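Local coordinates for SmhB (Serratia marcescens, PDB 6ZZ5), which is a component of the tripartite alpha-pore-forming toxin Smh, seen here in its soluble form, and probably helps to build the membrane pore, at residues A[33-38]-A[49-54]; A[129-134]-A[270-275]; A[157-162]-A[248-253]; A[211-216]-A[258-263]. One frame throughout, in Å; residues are numbered along the deposited sequence.

Contact 1: A[33-38]-A[49-54]; sequences IPVDFG and QINTGL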
loop_
_atom_site.group_PDB
_atom_site.type_symbol
_atom_site.label_atom_id
_atom_site.label_comp_id
_atom_site.label_asym_id
_atom_site.label_seq_id
_atom_site.Cartn_x
_atom_site.Cartn_y
_atom_site.Cartn_z
ATOM N N ILE A 33 0.904 19.475 -8.740
ATOM C CA ILE A 33 0.463 20.579 -9.622
ATOM C C ILE A 33 0.981 20.312 -11.024
ATOM O O ILE A 33 2.111 19.820 -11.206
ATOM C CB ILE A 33 0.917 21.958 -9.091
ATOM C CG1 ILE A 33 0.255 23.097 -9.862
ATOM C CG2 ILE A 33 2.401 22.102 -9.152
ATOM C CD1 ILE A 33 0.364 24.461 -9.182
ATOM N N PRO A 34 0.148 20.595 -12.053
ATOM C CA PRO A 34 0.580 20.489 -13.441
ATOM C C PRO A 34 1.763 21.429 -13.666
ATOM O O PRO A 34 1.885 22.469 -12.999
ATOM C CB PRO A 34 -0.639 20.903 -14.283
ATOM C CG PRO A 34 -1.788 20.671 -13.355
ATOM C CD PRO A 34 -1.272 20.929 -11.954
ATOM N N VAL A 35 2.646 20.984 -14.552
ATOM C CA VAL A 35 3.894 21.679 -14.886
ATOM C C VAL A 35 3.520 22.882 -15.768
ATOM O O VAL A 35 2.526 22.881 -16.554
ATOM C CB VAL A 35 4.937 20.738 -15.535
ATOM C CG1 VAL A 35 5.178 19.501 -14.721
ATOM C CG2 VAL A 35 4.607 20.377 -16.973
ATOM N N ASP A 36 4.378 23.873 -15.697
ATOM C CA ASP A 36 4.209 25.160 -16.379
ATOM C C ASP A 36 5.563 25.468 -17.035
ATOM O O ASP A 36 6.502 25.796 -16.318
ATOM C CB ASP A 36 3.814 26.204 -15.340
ATOM C CG ASP A 36 3.588 27.565 -15.957
ATOM O OD1 ASP A 36 3.797 27.689 -17.212
ATOM O OD2 ASP A 36 3.266 28.489 -15.175
ATOM N N PHE A 37 5.669 25.315 -18.338
ATOM C CA PHE A 37 6.892 25.672 -19.083
ATOM C C PHE A 37 6.596 26.952 -19.855
ATOM O O PHE A 37 7.163 27.098 -20.926
ATOM C CB PHE A 37 7.276 24.542 -20.033
ATOM C CG PHE A 37 7.703 23.271 -19.370
ATOM C CD1 PHE A 37 7.952 23.209 -18.007
ATOM C CD2 PHE A 37 7.821 22.119 -20.137
ATOM C CE1 PHE A 37 8.289 22.006 -17.411
ATOM C CE2 PHE A 37 8.187 20.921 -19.549
ATOM C CZ PHE A 37 8.442 20.873 -18.187
ATOM N N GLY A 38 5.702 27.800 -19.319
ATOM C CA GLY A 38 5.145 28.983 -19.999
ATOM C C GLY A 38 6.250 29.906 -20.468
ATOM O O GLY A 38 6.121 30.528 -21.552
ATOM N N GLN A 49 2.284 17.057 -23.087
ATOM C CA GLN A 49 2.493 15.598 -22.918
ATOM C C GLN A 49 2.603 15.262 -21.418
ATOM O O GLN A 49 2.005 14.271 -20.967
ATOM C CB GLN A 49 3.722 15.144 -23.726
ATOM C CG GLN A 49 3.483 15.164 -25.222
ATOM C CD GLN A 49 4.745 15.049 -26.046
ATOM O OE1 GLN A 49 5.862 14.966 -25.543
ATOM N NE2 GLN A 49 4.584 15.165 -27.347
ATOM N N ILE A 50 3.415 16.016 -20.690
ATOM C CA ILE A 50 3.639 15.738 -19.240
ATOM C C ILE A 50 2.315 15.865 -18.486
ATOM O O ILE A 50 2.049 15.056 -17.585
ATOM C CB ILE A 50 4.711 16.676 -18.688
ATOM C CG1 ILE A 50 6.078 16.347 -19.298
ATOM C CG2 ILE A 50 4.717 16.642 -17.167
ATOM C CD1 ILE A 50 7.034 17.449 -19.096
ATOM N N ASN A 51 1.554 16.936 -18.764
ATOM C CA ASN A 51 0.304 17.190 -18.012
ATOM C C ASN A 51 -0.735 16.133 -18.417
ATOM O O ASN A 51 -1.527 15.715 -17.558
ATOM C CB ASN A 51 -0.113 18.641 -18.199
ATOM C CG ASN A 51 0.779 19.557 -17.384
ATOM O OD1 ASN A 51 1.397 19.074 -16.425
ATOM N ND2 ASN A 51 0.774 20.853 -17.680
ATOM N N THR A 52 -0.727 15.672 -19.654
ATOM C CA THR A 52 -1.596 14.552 -20.094
ATOM C C THR A 52 -1.217 13.346 -19.249
ATOM O O THR A 52 -2.130 12.687 -18.693
ATOM C CB THR A 52 -1.485 14.264 -21.601
ATOM O OG1 THR A 52 -1.986 15.436 -22.193
ATOM C CG2 THR A 52 -2.260 13.049 -22.087
ATOM N N GLY A 53 0.086 13.052 -19.177
ATOM C CA GLY A 53 0.580 11.982 -18.292
ATOM C C GLY A 53 0.130 12.122 -16.853
ATOM O O GLY A 53 -0.296 11.119 -16.209
ATOM N N LEU A 54 0.295 13.312 -16.285
ATOM C CA LEU A 54 -0.098 13.570 -14.888
ATOM C C LEU A 54 -1.605 13.346 -14.718
ATOM O O LEU A 54 -1.962 12.764 -13.702
ATOM C CB LEU A 54 0.310 14.982 -14.450
ATOM C CG LEU A 54 -0.181 15.416 -13.079
ATOM C CD1 LEU A 54 0.374 14.497 -11.963
ATOM C CD2 LEU A 54 0.204 16.874 -12.824
#
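Asn51 grips the backbone of Val35 with both ends of its carboxamide. The shorter bond runs from Asn51 ND2 to Val35 O, 2.9 Å long and nearly straight at 162°; it leaves in the amide plane of Asn51 and lands on a lone pair of the carbonyl. Val35 N closes the ring by donating to a lone pair of Asn51 OD1 at 3.0 Å. With two bonds to one residue, the amide's rotation is fixed, and the loop's N-H and C=O at Val35 are both satisfied. Asn51 CG, anti to the carbonyl carbon (chi1 -74°), is brought against the loop, and Pro34 CB lies 3.5 Å from Asn51 OD1.

Val35 CG2 meets Ile50 CG2 at 3.7 Å, the two side chains crossing at about a right angle, and also lies over one face of the Phe37 ring, offset toward its rim. Ile50 CD1 reaches Phe37 CE2 at 3.7 Å, while Leu54 CD2 packs on Pro34 CA at the other end. Farther along the loop, Asp36 OD1 accepts from Gly38 N at 2.8 Å in an Asx turn, and Phe37 N is bonded to Glu47 OE2. An extended connection is thus pinned to the early turns of helix 44-92, within a long helical bundle of the HBL enterotoxin family.

Contact 2: A[129-134]-A[270-275]; sequences SLNDKL and QAQSAV
Asn131 reaches across to Gln272 through a short, nearly linear hydrogen bond: ND2 of Asn131 donates to OE1 of Gln272 at 2.8 Å, with an N-H...O angle of 171°. The acceptor lies in the amide plane of Asn131, but the donor stands well above the carbonyl plane of Gln272; the two amide planes are 84° apart. The chain of Gln272 bends at its second torsion, which brings CD back toward Asn131. Beneath the polar pair, Asn131 CB rests against Val275 CG2 at 3.8 Å, and Asn131 OD1 lies 3.7 Å from Ala271 CB. One turn along, Leu134 CD1 touches the same Ala271 methyl at 3.6 Å.

The helices carrying these groups run antiparallel; the axes of the two segments approach to 8.9 Å at a crossing angle of -154°. This is the close helix pairing of the elongated bundle, and the small Ala271 sits where the backbones come nearest, its CA 5.2 Å from Asn131 CA. Further out, Gln268 NE2 bonds to Asn131 OD1, so both ends of the buried Asn131 amide have partners on helix 252-300 and its orientation is set. Leu134 is backed by Tyr264, Leu267 and Gln268 of that helix and by His60 of helix 44-92; Val275 also packs on Ile127.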
loop_
_atom_site.group_PDB
_atom_site.type_symbol
_atom_site.label_atom_id
_atom_site.label_comp_id
_atom_site.label_asym_id
_atom_site.label_seq_id
_atom_site.Cartn_x
_atom_site.Cartn_y
_atom_site.Cartn_z
ATOM N N SER A 129 -4.807 -5.413 -12.828
ATOM C CA SER A 129 -5.147 -4.632 -14.055
ATOM C C SER A 129 -4.564 -3.223 -13.909
ATOM O O SER A 129 -4.019 -2.687 -14.878
ATOM C CB SER A 129 -6.629 -4.548 -14.284
ATOM O OG SER A 129 -7.123 -5.807 -14.646
ATOM N N LEU A 130 -4.639 -2.666 -12.712
ATOM C CA LEU A 130 -4.153 -1.295 -12.448
ATOM C C LEU A 130 -2.622 -1.296 -12.570
ATOM O O LEU A 130 -2.087 -0.399 -13.219
ATOM C CB LEU A 130 -4.607 -0.812 -11.078
ATOM C CG LEU A 130 -3.976 0.522 -10.656
ATOM C CD1 LEU A 130 -4.350 1.642 -11.645
ATOM C CD2 LEU A 130 -4.322 0.869 -9.226
ATOM N N ASN A 131 -1.956 -2.301 -12.000
ATOM C CA ASN A 131 -0.490 -2.496 -12.124
ATOM C C ASN A 131 -0.131 -2.545 -13.596
ATOM O O ASN A 131 0.842 -1.892 -13.992
ATOM C CB ASN A 131 -0.024 -3.714 -11.338
ATOM C CG ASN A 131 1.470 -3.838 -11.285
ATOM O OD1 ASN A 131 2.172 -2.850 -11.064
ATOM N ND2 ASN A 131 1.935 -5.071 -11.408
ATOM N N ASP A 132 -0.857 -3.325 -14.389
ATOM C CA ASP A 132 -0.546 -3.496 -15.835
ATOM C C ASP A 132 -0.645 -2.139 -16.533
ATOM O O ASP A 132 0.300 -1.769 -17.277
ATOM C CB ASP A 132 -1.444 -4.549 -16.500
ATOM C CG ASP A 132 -1.162 -5.947 -15.968
ATOM O OD1 ASP A 132 -0.092 -6.120 -15.382
ATOM O OD2 ASP A 132 -2.046 -6.846 -16.129
ATOM N N LYS A 133 -1.713 -1.379 -16.301
ATOM C CA LYS A 133 -1.885 -0.067 -16.966
ATOM C C LYS A 133 -0.746 0.879 -16.522
ATOM O O LYS A 133 -0.242 1.620 -17.367
ATOM C CB LYS A 133 -3.220 0.557 -16.599
ATOM C CG LYS A 133 -4.411 -0.207 -17.125
ATOM C CD LYS A 133 -5.720 0.432 -16.692
ATOM C CE LYS A 133 -6.897 -0.500 -16.871
ATOM N NZ LYS A 133 -8.073 0.252 -17.356
ATOM N N LEU A 134 -0.347 0.806 -15.243
ATOM C CA LEU A 134 0.701 1.666 -14.661
ATOM C C LEU A 134 2.056 1.278 -15.292
ATOM O O LEU A 134 2.886 2.187 -15.534
ATOM C CB LEU A 134 0.720 1.564 -13.138
ATOM C CG LEU A 134 -0.330 2.399 -12.405
ATOM C CD1 LEU A 134 -0.416 1.960 -10.946
ATOM C CD2 LEU A 134 -0.025 3.899 -12.528
ATOM N N GLN A 270 4.511 0.775 -6.160
ATOM C CA GLN A 270 3.540 0.590 -5.073
ATOM C C GLN A 270 2.441 -0.378 -5.529
ATOM O O GLN A 270 2.009 -1.248 -4.734
ATOM C CB GLN A 270 2.964 1.934 -4.665
ATOM C CG GLN A 270 4.009 2.895 -4.147
ATOM C CD GLN A 270 4.465 2.352 -2.823
ATOM O OE1 GLN A 270 3.665 2.041 -1.944
ATOM N NE2 GLN A 270 5.723 2.056 -2.747
ATOM N N ALA A 271 1.981 -0.264 -6.761
ATOM C CA ALA A 271 0.889 -1.123 -7.281
ATOM C C ALA A 271 1.379 -2.571 -7.352
ATOM O O ALA A 271 0.582 -3.458 -7.030
ATOM C CB ALA A 271 0.374 -0.641 -8.628
ATOM N N GLN A 272 2.638 -2.783 -7.718
ATOM C CA GLN A 272 3.235 -4.141 -7.787
ATOM C C GLN A 272 3.195 -4.757 -6.375
ATOM O O GLN A 272 2.814 -5.918 -6.228
ATOM C CB GLN A 272 4.606 -4.115 -8.425
ATOM C CG GLN A 272 5.213 -5.515 -8.646
ATOM C CD GLN A 272 4.559 -6.211 -9.822
ATOM O OE1 GLN A 272 4.649 -5.742 -10.950
ATOM N NE2 GLN A 272 3.826 -7.261 -9.556
ATOM N N SER A 273 3.593 -4.002 -5.370
ATOM C CA SER A 273 3.593 -4.456 -3.955
ATOM C C SER A 273 2.169 -4.742 -3.511
ATOM O O SER A 273 1.959 -5.749 -2.769
ATOM C CB SER A 273 4.271 -3.472 -3.013
ATOM O OG SER A 273 5.611 -3.259 -3.477
ATOM N N ALA A 274 1.212 -3.968 -3.986
ATOM C CA ALA A 274 -0.208 -4.239 -3.677
ATOM C C ALA A 274 -0.663 -5.549 -4.352
ATOM O O ALA A 274 -1.429 -6.315 -3.720
ATOM C CB ALA A 274 -1.089 -3.065 -4.038
ATOM N N VAL A 275 -0.195 -5.861 -5.563
ATOM C CA VAL A 275 -0.499 -7.168 -6.232
ATOM C C VAL A 275 0.045 -8.313 -5.363
ATOM O O VAL A 275 -0.693 -9.342 -5.176
ATOM C CB VAL A 275 0.068 -7.299 -7.663
ATOM C CG1 VAL A 275 -0.130 -8.710 -8.228
ATOM C CG2 VAL A 275 -0.532 -6.271 -8.578
#

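Contact 3: A[157-162]-A[248-253]; sequences GVLEQL and SQLNSE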
loop_
_atom_site.group_PDB
_atom_site.type_symbol
_atom_site.label_atom_id
_atom_site.label_comp_id
_atom_site.label_asym_id
_atom_site.label_seq_id
_atom_site.Cartn_x
_atom_site.Cartn_y
_atom_site.Cartn_z
ATOM N N GLY A 157 23.425 10.978 -20.678
ATOM C CA GLY A 157 24.231 10.254 -19.663
ATOM C C GLY A 157 24.020 10.827 -18.256
ATOM O O GLY A 157 23.901 10.080 -17.292
ATOM N N VAL A 158 23.960 12.145 -18.121
ATOM C CA VAL A 158 23.691 12.762 -16.794
ATOM C C VAL A 158 22.258 12.439 -16.384
ATOM O O VAL A 158 22.006 12.113 -15.239
ATOM C CB VAL A 158 23.941 14.277 -16.804
ATOM C CG1 VAL A 158 23.498 14.888 -15.491
ATOM C CG2 VAL A 158 25.397 14.609 -17.085
ATOM N N LEU A 159 21.307 12.561 -17.294
ATOM C CA LEU A 159 19.883 12.271 -16.982
ATOM C C LEU A 159 19.729 10.805 -16.571
ATOM O O LEU A 159 19.036 10.521 -15.587
ATOM C CB LEU A 159 19.057 12.598 -18.217
ATOM C CG LEU A 159 17.574 12.306 -18.111
ATOM C CD1 LEU A 159 16.947 13.027 -16.913
ATOM C CD2 LEU A 159 16.899 12.719 -19.399
ATOM N N GLU A 160 20.353 9.899 -17.302
ATOM C CA GLU A 160 20.288 8.445 -16.996
ATOM C C GLU A 160 20.928 8.159 -15.640
ATOM O O GLU A 160 20.328 7.363 -14.909
ATOM C CB GLU A 160 20.958 7.589 -18.072
ATOM C CG GLU A 160 19.932 7.011 -19.012
ATOM C CD GLU A 160 18.631 6.670 -18.288
ATOM O OE1 GLU A 160 17.558 7.208 -18.702
ATOM O OE2 GLU A 160 18.688 5.885 -17.283
ATOM N N GLN A 161 22.071 8.795 -15.320
ATOM C CA GLN A 161 22.712 8.592 -13.998
ATOM C C GLN A 161 21.749 9.095 -12.892
ATOM O O GLN A 161 21.606 8.432 -11.862
ATOM C CB GLN A 161 24.087 9.233 -13.878
ATOM C CG GLN A 161 24.771 8.806 -12.576
ATOM C CD GLN A 161 25.020 7.309 -12.502
ATOM O OE1 GLN A 161 25.476 6.713 -13.474
ATOM N NE2 GLN A 161 24.644 6.660 -11.404
ATOM N N LEU A 162 21.066 10.203 -13.110
ATOM C CA LEU A 162 20.105 10.712 -12.092
ATOM C C LEU A 162 18.971 9.713 -11.910
ATOM O O LEU A 162 18.589 9.399 -10.752
ATOM C CB LEU A 162 19.555 12.062 -12.523
ATOM C CG LEU A 162 18.485 12.649 -11.600
ATOM C CD1 LEU A 162 19.006 12.845 -10.171
ATOM C CD2 LEU A 162 17.976 13.961 -12.174
ATOM N N SER A 248 21.851 19.505 -9.992
ATOM C CA SER A 248 21.316 20.860 -10.322
ATOM C C SER A 248 22.066 21.471 -11.535
ATOM O O SER A 248 21.766 22.609 -11.877
ATOM C CB SER A 248 21.316 21.759 -9.093
ATOM O OG SER A 248 22.631 22.197 -8.764
ATOM N N GLN A 249 23.015 20.771 -12.178
ATOM C CA GLN A 249 23.601 21.210 -13.483
ATOM C C GLN A 249 22.637 20.854 -14.625
ATOM O O GLN A 249 22.807 21.449 -15.702
ATOM C CB GLN A 249 25.021 20.676 -13.749
ATOM C CG GLN A 249 25.105 19.222 -14.210
ATOM C CD GLN A 249 25.175 18.250 -13.054
ATOM O OE1 GLN A 249 24.665 18.496 -11.963
ATOM N NE2 GLN A 249 25.819 17.127 -13.286
ATOM N N LEU A 250 21.664 19.954 -14.414
ATOM C CA LEU A 250 20.690 19.513 -15.453
ATOM C C LEU A 250 19.681 20.645 -15.755
ATOM O O LEU A 250 19.395 21.466 -14.867
ATOM C CB LEU A 250 19.985 18.258 -14.918
ATOM C CG LEU A 250 19.542 17.194 -15.921
ATOM C CD1 LEU A 250 20.686 16.678 -16.786
ATOM C CD2 LEU A 250 18.901 16.033 -15.176
ATOM N N ASN A 251 19.109 20.659 -16.957
ATOM C CA ASN A 251 18.076 21.640 -17.357
ATOM C C ASN A 251 16.908 21.540 -16.348
ATOM O O ASN A 251 16.463 20.430 -16.026
ATOM C CB ASN A 251 17.647 21.446 -18.809
ATOM C CG ASN A 251 16.454 22.314 -19.179
ATOM O OD1 ASN A 251 15.313 21.961 -18.844
ATOM N ND2 ASN A 251 16.695 23.454 -19.847
ATOM N N SER A 252 16.417 22.684 -15.863
ATOM C CA SER A 252 15.386 22.769 -14.811
ATOM C C SER A 252 14.096 22.041 -15.224
ATOM O O SER A 252 13.459 21.401 -14.364
ATOM C CB SER A 252 15.129 24.197 -14.506
ATOM O OG SER A 252 16.091 24.645 -13.578
ATOM N N GLU A 253 13.680 22.177 -16.482
ATOM C CA GLU A 253 12.392 21.612 -16.948
ATOM C C GLU A 253 12.576 20.094 -17.083
ATOM O O GLU A 253 11.650 19.342 -16.801
ATOM C CB GLU A 253 11.973 22.293 -18.254
ATOM C CG GLU A 253 11.509 23.717 -18.058
ATOM C CD GLU A 253 12.571 24.708 -17.632
ATOM O OE1 GLU A 253 13.601 24.815 -18.368
ATOM O OE2 GLU A 253 12.371 25.353 -16.555
#
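Leu250 and Val158 slide past each other in opposite directions, the closest touch being Leu250 CD1 to Val158 CG1 at 3.6 Å. The same methyl of Leu250 also lies 4.0 Å from Val158 CB, so it bears on the base of the valine as well as on one branch. The second branch of the leucine serves the next turn of helix 156-184: Leu250 CD2 meets Leu162 CD2 at 3.8 Å, with the side chains oblique to one another. Against Leu159 the leucine is turned at about a right angle, and Leu250 CD2 comes 4.0 Å from Leu159 CD1. Leu159 and Leu162 are set the same way on their helix, CG anti to the backbone N (chi1 177° and 176°), and one methyl of each meets Leu250 CD2.

Leu250 occupies the turn that joins helix 230-245 to helix 252-300. Immediately after it, Asn251 is the N-cap of the latter helix: its OD1 accepts from Glu253 N through a weak bond of 2.9 Å, and from Val254 N as well. Leu255 of that helix touches both Leu250 and Leu162. The interface is aliphatic, one buried leucine spread over three helix residues, consistent with the turn being held here mainly by exclusion of water, while polar capping organises the helix start beside it.

Contact 4: A[211-216]-A[258-263]; sequences VVMGGI and SQIGSG
A type II beta turn, Val212 to Gly215, sits at the end of the connection leading into strand 216-221, and its flank packs on a glycine-containing face of helix 252-300. Met213, at the second position of the turn, and Val211 carry the contact about equally. Met213 CG lies 3.8 Å from Gly263 CA, a close approach made possible by the lack of a side chain on Gly263, where a CB would run into Met213 CG. The methionine bends at chi3 (-39°), placing CE against Ile260: CE to Ile260 CG2 is 3.7 Å, while SD lies 3.7 Å from Ile260 O. Gly214, next in the turn, has the positive phi (73°) expected at the third position of a type II turn.

Before the turn, Val211 packs along Gln259, from CB to OE1. Val211 CG1 meets Gln259 CB at 3.7 Å, and Val211 CG2 touches Gln259 OE1 at 3.5 Å. Two waters supply polar links. One donates to both Met213 O, at 2.6 Å, and Gln259 O, at 2.9 Å, tying turn to helix backbone; the other accepts from Val211 N and donates weakly to Gln259 OE1.

Gln32 OE1 accepts from the backbone N of both Val212 and Met213, and Gly214 is held by Ser28 OG at its N and Arg240 NH1 at its O. Met213 reaches Val29 of helix 4-30 and Leu54 of helix 44-92, whereas Gly215 bonds by its backbone to Gly197, just past strand 191-196, wedging the turn between the small sheet and the helical bundle.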
loop_
_atom_site.group_PDB
_atom_site.type_symbol
_atom_site.label_atom_id
_atom_site.label_comp_id
_atom_site.label_asym_id
_atom_site.label_seq_id
_atom_site.Cartn_x
_atom_site.Cartn_y
_atom_site.Cartn_z
ATOM N N VAL A 211 7.777 19.160 -7.260
ATOM C CA VAL A 211 7.209 17.816 -7.516
ATOM C C VAL A 211 7.031 17.113 -6.182
ATOM O O VAL A 211 8.023 16.800 -5.521
ATOM C CB VAL A 211 8.055 17.031 -8.535
ATOM C CG1 VAL A 211 7.540 15.631 -8.753
ATOM C CG2 VAL A 211 8.097 17.783 -9.857
ATOM N N VAL A 212 5.776 16.885 -5.822
ATOM C CA VAL A 212 5.403 16.186 -4.569
ATOM C C VAL A 212 5.049 14.734 -4.905
ATOM O O VAL A 212 4.762 13.988 -4.025
ATOM C CB VAL A 212 4.254 16.916 -3.842
ATOM C CG1 VAL A 212 4.593 18.357 -3.541
ATOM C CG2 VAL A 212 2.961 16.904 -4.633
ATOM N N MET A 213 4.995 14.361 -6.162
ATOM C CA MET A 213 4.656 12.998 -6.599
ATOM C C MET A 213 5.720 12.024 -6.078
ATOM O O MET A 213 6.892 12.210 -6.382
ATOM C CB MET A 213 4.634 12.925 -8.117
ATOM C CG MET A 213 3.810 11.798 -8.616
ATOM S SD MET A 213 3.645 11.822 -10.441
ATOM C CE MET A 213 3.496 13.564 -10.635
ATOM N N GLY A 214 5.309 11.132 -5.215
ATOM C CA GLY A 214 6.150 10.213 -4.422
ATOM C C GLY A 214 6.905 10.922 -3.308
ATOM O O GLY A 214 7.746 10.288 -2.677
ATOM N N GLY A 215 6.536 12.158 -2.979
ATOM C CA GLY A 215 7.160 12.886 -1.855
ATOM C C GLY A 215 6.351 12.691 -0.606
ATOM O O GLY A 215 5.524 13.560 -0.319
ATOM N N ILE A 216 6.521 11.543 0.042
ATOM C CA ILE A 216 5.677 11.118 1.187
ATOM C C ILE A 216 6.523 10.823 2.409
ATOM O O ILE A 216 7.640 10.288 2.294
ATOM C CB ILE A 216 4.779 9.918 0.836
ATOM C CG1 ILE A 216 5.559 8.660 0.462
ATOM C CG2 ILE A 216 3.818 10.332 -0.260
ATOM C CD1 ILE A 216 4.724 7.430 0.440
ATOM N N SER A 258 11.678 14.631 -15.072
ATOM C CA SER A 258 12.357 13.411 -14.555
ATOM C C SER A 258 11.706 13.040 -13.211
ATOM O O SER A 258 11.474 11.840 -12.957
ATOM C CB SER A 258 13.832 13.653 -14.335
ATOM O OG SER A 258 14.461 12.513 -13.756
ATOM N N GLN A 259 11.480 14.047 -12.375
ATOM C CA GLN A 259 10.898 13.843 -11.031
ATOM C C GLN A 259 9.467 13.302 -11.188
ATOM O O GLN A 259 9.107 12.351 -10.493
ATOM C CB GLN A 259 10.953 15.128 -10.216
ATOM C CG GLN A 259 12.352 15.471 -9.745
ATOM C CD GLN A 259 12.485 16.867 -9.192
ATOM O OE1 GLN A 259 11.527 17.633 -9.215
ATOM N NE2 GLN A 259 13.664 17.222 -8.711
ATOM N N ILE A 260 8.694 13.813 -12.126
ATOM C CA ILE A 260 7.343 13.273 -12.368
ATOM C C ILE A 260 7.467 11.831 -12.841
ATOM O O ILE A 260 6.662 11.023 -12.375
ATOM C CB ILE A 260 6.557 14.187 -13.318
ATOM C CG1 ILE A 260 6.152 15.450 -12.549
ATOM C CG2 ILE A 260 5.345 13.487 -13.865
ATOM C CD1 ILE A 260 5.828 16.577 -13.423
ATOM N N GLY A 261 8.428 11.539 -13.731
ATOM C CA GLY A 261 8.682 10.176 -14.221
ATOM C C GLY A 261 8.999 9.212 -13.073
ATOM O O GLY A 261 8.448 8.097 -13.054
ATOM N N SER A 262 9.838 9.610 -12.138
ATOM C CA SER A 262 10.206 8.777 -10.965
ATOM C C SER A 262 8.943 8.580 -10.132
ATOM O O SER A 262 8.772 7.481 -9.677
ATOM C CB SER A 262 11.302 9.373 -10.129
ATOM O OG SER A 262 12.475 9.538 -10.903
ATOM N N GLY A 263 8.086 9.609 -10.037
ATOM C CA GLY A 263 6.817 9.515 -9.298
ATOM C C GLY A 263 5.863 8.535 -9.966
ATOM O O GLY A 263 5.162 7.820 -9.257
HETATM O O HOH W 1 10.674 19.285 -6.472
HETATM O O HOH W 2 9.222 12.207 -7.608
#

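From the N terminus, contact 1 closes first, a short loop pinning the 33-38 connection to helix 44-92 before any other contact opens. Contact 2 opens next and closes last, spanning the longest loop, from helix 99-151 to helix 252-300, and contacts 3 and 4 nest inside it. These two cross: the chain passes 157-162, then 211-216, then 248-253 and 258-263. Contact 3 ties the turn at the start of helix 252-300 to helix 156-184; contacts 4 and 2 tie the helix itself to the connection entering the small sheet and to helix 99-151. Contact 1 touches contact 4 through Val35 and Ile260 and contact 3 through Phe37 and Glu253, while contact 2 stands apart.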